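Local coordinates for protein Bd0816 (Bdellovibrio bacteriovorus HD100, PDB 5CER) that probably acts as a serine-type D-Ala-D-Ala carboxypeptidase of the peptidase S13 family, at residues S292-D303 with K380-L388. The protein carries 2 engineered substitutions. Residues are numbered along the deposited sequence; the frame is centred on the assembly and turned at random.
Sequences SDVLSVANKDSD and KEIQYTEIL
Tyr384 lies across residues 292-303, its ring packed on Val297 and its hydroxyl bound to Asp301. In the packing, Val297 CG2 sits over the centre of one ring face, a CH-pi contact 3.5 Å from the Tyr384 centroid and 10° off the ring normal. Lys300 CB meets the ring edge in plane, and Ser292 CB approaches Tyr384 CD1 at 3.8 Å. Ile387 CD1 rests against the polar Ser292 O and Asp293 OD1.

Among the hydrogen bonds, Tyr384 OH donates to the syn lone pair of Asp301 OD1 over 2.6 Å, carboxylate and ring planes standing 82° apart. The same hydroxyl accepts a nearly straight bond from Ile387 N (3.0 Å to Tyr384 OH) and another from Lys208 of helix 203-213. The Asp301 carboxylate reaches both Tyr384 and, through OD2, the backbone N of Val297; OD2 also forms a salt bridge with Lys208. One water links Asp301 OD1 to Ile387 O. Farther along, Ser302 N binds Glu386 OE2 at 2.8 Å from above the carboxylate plane, and a second water joins that oxygen to Asp303 N.

The salt bridge lies at the other end: Lys300, bent at its last torsion (chi4 -78°), brings NZ to 3.1 Å from Glu381 OE2, well above the carboxylate plane.

The contact holds the loop 380-388 against Val297, at the edge of the six-stranded antiparallel sheet, and against the turn 300-302 that follows. Bonds from Tyr384, Val297, water and Lys208 hold the Asp301 carboxylate, and Lys208 probably eases the proximity of the Glu386 carboxylate, whose OE2 is 4.4 Å from Asp301 OD1. The bonds at Tyr384 OH thus hold the end of the side chain, while Val297 CG2 over one face and Lys300 CB at the edge set how the ring is turned.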
loop_
_atom_site.group_PDB
_atom_site.type_symbol
_atom_site.label_atom_id
_atom_site.label_comp_id
_atom_site.label_asym_id
_atom_site.label_seq_id
_atom_site.Cartn_x
_atom_site.Cartn_y
_atom_site.Cartn_z
ATOM N N SER A 292 -5.477 11.834 8.398
ATOM C CA SER A 292 -6.053 10.511 8.269
ATOM C C SER A 292 -7.089 10.382 7.158
ATOM O O SER A 292 -7.522 9.261 6.880
ATOM C CB SER A 292 -6.682 10.086 9.601
ATOM O OG SER A 292 -7.517 11.093 10.101
ATOM N N ASP A 293 -7.525 11.488 6.580
ATOM C CA ASP A 293 -8.403 11.438 5.427
ATOM C C ASP A 293 -7.712 11.129 4.117
ATOM O O ASP A 293 -8.382 10.838 3.121
ATOM C CB ASP A 293 -9.192 12.755 5.297
ATOM C CG ASP A 293 -10.188 12.936 6.414
ATOM O OD1 ASP A 293 -10.902 11.976 6.718
ATOM O OD2 ASP A 293 -10.257 14.024 7.034
ATOM N N VAL A 294 -6.381 11.219 4.077
ATOM C CA VAL A 294 -5.602 10.831 2.891
ATOM C C VAL A 294 -4.505 9.789 3.142
ATOM O O VAL A 294 -4.054 9.162 2.207
ATOM C CB VAL A 294 -5.034 12.080 2.157
ATOM C CG1 VAL A 294 -6.141 13.009 1.738
ATOM C CG2 VAL A 294 -4.042 12.845 3.008
ATOM N N LEU A 295 -4.016 9.660 4.381
ATOM C CA LEU A 295 -2.991 8.675 4.690
ATOM C C LEU A 295 -3.570 7.629 5.610
ATOM O O LEU A 295 -4.504 7.889 6.386
ATOM C CB LEU A 295 -1.791 9.361 5.348
ATOM C CG LEU A 295 -1.054 10.437 4.564
ATOM C CD1 LEU A 295 0.177 10.886 5.314
ATOM C CD2 LEU A 295 -0.648 9.975 3.189
ATOM N N SER A 296 -2.961 6.474 5.581
ATOM C CA SER A 296 -3.398 5.304 6.326
ATOM C C SER A 296 -3.197 5.456 7.827
ATOM O O SER A 296 -2.281 6.153 8.248
ATOM C CB SER A 296 -2.638 4.061 5.843
ATOM O OG SER A 296 -2.672 3.958 4.426
ATOM N N VAL A 297 -4.028 4.756 8.600
ATOM C CA VAL A 297 -3.942 4.743 10.039
ATOM C C VAL A 297 -3.538 3.363 10.488
ATOM O O VAL A 297 -4.202 2.390 10.137
ATOM C CB VAL A 297 -5.301 5.080 10.685
ATOM C CG1 VAL A 297 -5.197 5.055 12.194
ATOM C CG2 VAL A 297 -5.758 6.461 10.211
ATOM N N ALA A 298 -2.463 3.285 11.275
ATOM C CA ALA A 298 -1.927 2.017 11.746
ATOM C C ALA A 298 -3.006 1.168 12.373
ATOM O O ALA A 298 -3.722 1.614 13.254
ATOM C CB ALA A 298 -0.796 2.226 12.725
ATOM N N ASN A 299 -3.086 -0.078 11.915
ATOM C CA ASN A 299 -4.015 -1.066 12.420
ATOM C C ASN A 299 -5.463 -0.826 12.011
ATOM O O ASN A 299 -6.132 -1.785 11.629
ATOM C CB ASN A 299 -3.883 -1.265 13.936
ATOM C CG ASN A 299 -4.716 -2.393 14.461
ATOM O OD1 ASN A 299 -5.571 -2.178 15.316
ATOM N ND2 ASN A 299 -4.496 -3.596 13.967
ATOM N N LYS A 300 -5.941 0.405 12.087
ATOM C CA LYS A 300 -7.344 0.679 11.798
ATOM C C LYS A 300 -7.751 0.625 10.330
ATOM O O LYS A 300 -8.893 0.253 10.036
ATOM C CB LYS A 300 -7.768 2.005 12.435
ATOM C CG LYS A 300 -7.880 1.922 13.964
ATOM C CD LYS A 300 -8.196 3.295 14.531
ATOM C CE LYS A 300 -7.895 3.431 16.007
ATOM N NZ LYS A 300 -8.977 2.779 16.785
ATOM N N ASP A 301 -6.837 0.919 9.407
ATOM C CA ASP A 301 -7.127 0.706 7.975
ATOM C C ASP A 301 -6.683 -0.689 7.530
ATOM O O ASP A 301 -5.507 -0.907 7.203
ATOM C CB ASP A 301 -6.474 1.783 7.128
ATOM C CG ASP A 301 -7.171 3.106 7.241
ATOM O OD1 ASP A 301 -8.424 3.105 7.188
ATOM O OD2 ASP A 301 -6.466 4.145 7.456
ATOM N N SER A 302 -7.617 -1.635 7.582
ATOM C CA SER A 302 -7.353 -3.044 7.271
ATOM C C SER A 302 -6.873 -3.258 5.909
ATOM O O SER A 302 -6.131 -4.194 5.671
ATOM C CB SER A 302 -8.612 -3.915 7.355
ATOM O OG SER A 302 -9.362 -3.669 8.521
ATOM N N ASP A 303 -7.371 -2.475 4.979
ATOM C CA ASP A 303 -6.988 -2.660 3.596
ATOM C C ASP A 303 -5.899 -1.626 3.306
ATOM O O ASP A 303 -6.102 -0.662 2.567
ATOM C CB ASP A 303 -8.224 -2.487 2.683
ATOM C CG ASP A 303 -7.995 -2.948 1.231
ATOM O OD1 ASP A 303 -6.871 -3.316 0.867
ATOM O OD2 ASP A 303 -8.979 -2.912 0.465
ATOM N N LYS A 380 -1.214 7.919 22.281
ATOM C CA LYS A 380 -2.569 8.389 22.496
ATOM C C LYS A 380 -3.381 8.000 21.269
ATOM O O LYS A 380 -3.102 8.464 20.154
ATOM C CB LYS A 380 -2.600 9.901 22.687
ATOM C CG LYS A 380 -4.009 10.459 22.749
ATOM C CD LYS A 380 -4.039 11.904 23.136
ATOM C CE LYS A 380 -5.458 12.374 23.324
ATOM N NZ LYS A 380 -5.512 13.784 23.796
ATOM N N GLU A 381 -4.388 7.182 21.465
ATOM C CA GLU A 381 -5.124 6.644 20.339
ATOM C C GLU A 381 -5.840 7.759 19.577
ATOM O O GLU A 381 -6.403 8.664 20.184
ATOM C CB GLU A 381 -6.115 5.582 20.829
ATOM C CG GLU A 381 -6.966 4.964 19.738
ATOM C CD GLU A 381 -7.835 3.828 20.237
ATOM O OE1 GLU A 381 -7.367 3.068 21.101
ATOM O OE2 GLU A 381 -8.986 3.688 19.750
ATOM N N ILE A 382 -5.823 7.660 18.255
ATOM C CA ILE A 382 -6.370 8.688 17.367
ATOM C C ILE A 382 -7.953 8.522 17.193
ATOM O O ILE A 382 -8.465 7.394 17.087
ATOM C CB ILE A 382 -5.533 8.738 15.997
ATOM C CG1 ILE A 382 -4.145 9.597 16.114
ATOM C CG2 ILE A 382 -6.413 9.244 14.871
ATOM C CD1 ILE A 382 -4.257 11.112 16.372
ATOM N N GLN A 383 -8.710 9.635 17.198
ATOM C CA GLN A 383 -10.147 9.646 16.823
ATOM C C GLN A 383 -10.320 9.332 15.331
ATOM O O GLN A 383 -10.093 10.206 14.495
ATOM C CB GLN A 383 -10.778 11.025 17.071
ATOM C CG GLN A 383 -11.316 11.320 18.481
ATOM C CD GLN A 383 -12.858 11.325 18.608
ATOM O OE1 GLN A 383 -13.639 11.218 17.634
ATOM N NE2 GLN A 383 -13.298 11.419 19.859
ATOM N N TYR A 384 -10.671 8.099 14.975
ATOM C CA TYR A 384 -10.726 7.703 13.561
ATOM C C TYR A 384 -11.608 6.502 13.336
ATOM O O TYR A 384 -11.572 5.535 14.098
ATOM C CB TYR A 384 -9.307 7.389 12.993
ATOM C CG TYR A 384 -9.298 6.889 11.549
ATOM C CD1 TYR A 384 -9.515 7.777 10.483
ATOM C CD2 TYR A 384 -9.062 5.530 11.254
ATOM C CE1 TYR A 384 -9.510 7.329 9.168
ATOM C CE2 TYR A 384 -9.048 5.061 9.930
ATOM C CZ TYR A 384 -9.282 5.956 8.885
ATOM O OH TYR A 384 -9.305 5.505 7.600
ATOM N N THR A 385 -12.384 6.581 12.264
ATOM C CA THR A 385 -13.177 5.467 11.770
ATOM C C THR A 385 -12.763 5.109 10.345
ATOM O O THR A 385 -12.638 5.988 9.512
ATOM C CB THR A 385 -14.666 5.896 11.684
ATOM O OG1 THR A 385 -15.109 6.685 12.810
ATOM C CG2 THR A 385 -15.572 4.706 11.468
ATOM N N GLU A 386 -12.563 3.812 10.112
ATOM C CA GLU A 386 -12.000 3.315 8.904
ATOM C C GLU A 386 -12.789 3.865 7.733
ATOM O O GLU A 386 -13.977 3.654 7.650
ATOM C CB GLU A 386 -11.985 1.785 8.921
ATOM C CG GLU A 386 -11.495 1.137 7.629
ATOM C CD GLU A 386 -11.214 -0.345 7.766
ATOM O OE1 GLU A 386 -11.874 -1.025 8.566
ATOM O OE2 GLU A 386 -10.275 -0.835 7.118
ATOM N N ILE A 387 -12.102 4.574 6.845
ATOM C CA ILE A 387 -12.686 5.022 5.574
ATOM C C ILE A 387 -12.730 3.833 4.620
ATOM O O ILE A 387 -11.746 3.152 4.426
ATOM C CB ILE A 387 -11.848 6.161 4.950
ATOM C CG1 ILE A 387 -11.896 7.412 5.834
ATOM C CG2 ILE A 387 -12.311 6.470 3.531
ATOM C CD1 ILE A 387 -10.714 8.350 5.656
ATOM N N LEU A 388 -13.896 3.589 4.049
ATOM C CA LEU A 388 -14.036 2.566 3.050
ATOM C C LEU A 388 -13.828 3.338 1.726
ATOM O O LEU A 388 -14.676 4.112 1.319
ATOM C CB LEU A 388 -15.389 1.888 3.159
ATOM C CG LEU A 388 -15.707 0.804 2.077
ATOM C CD1 LEU A 388 -14.569 -0.189 1.818
ATOM C CD2 LEU A 388 -17.019 0.061 2.370
HETATM O O HOH W 1 -9.097 3.051 4.628
HETATM O O HOH W 2 -8.763 0.348 4.781
#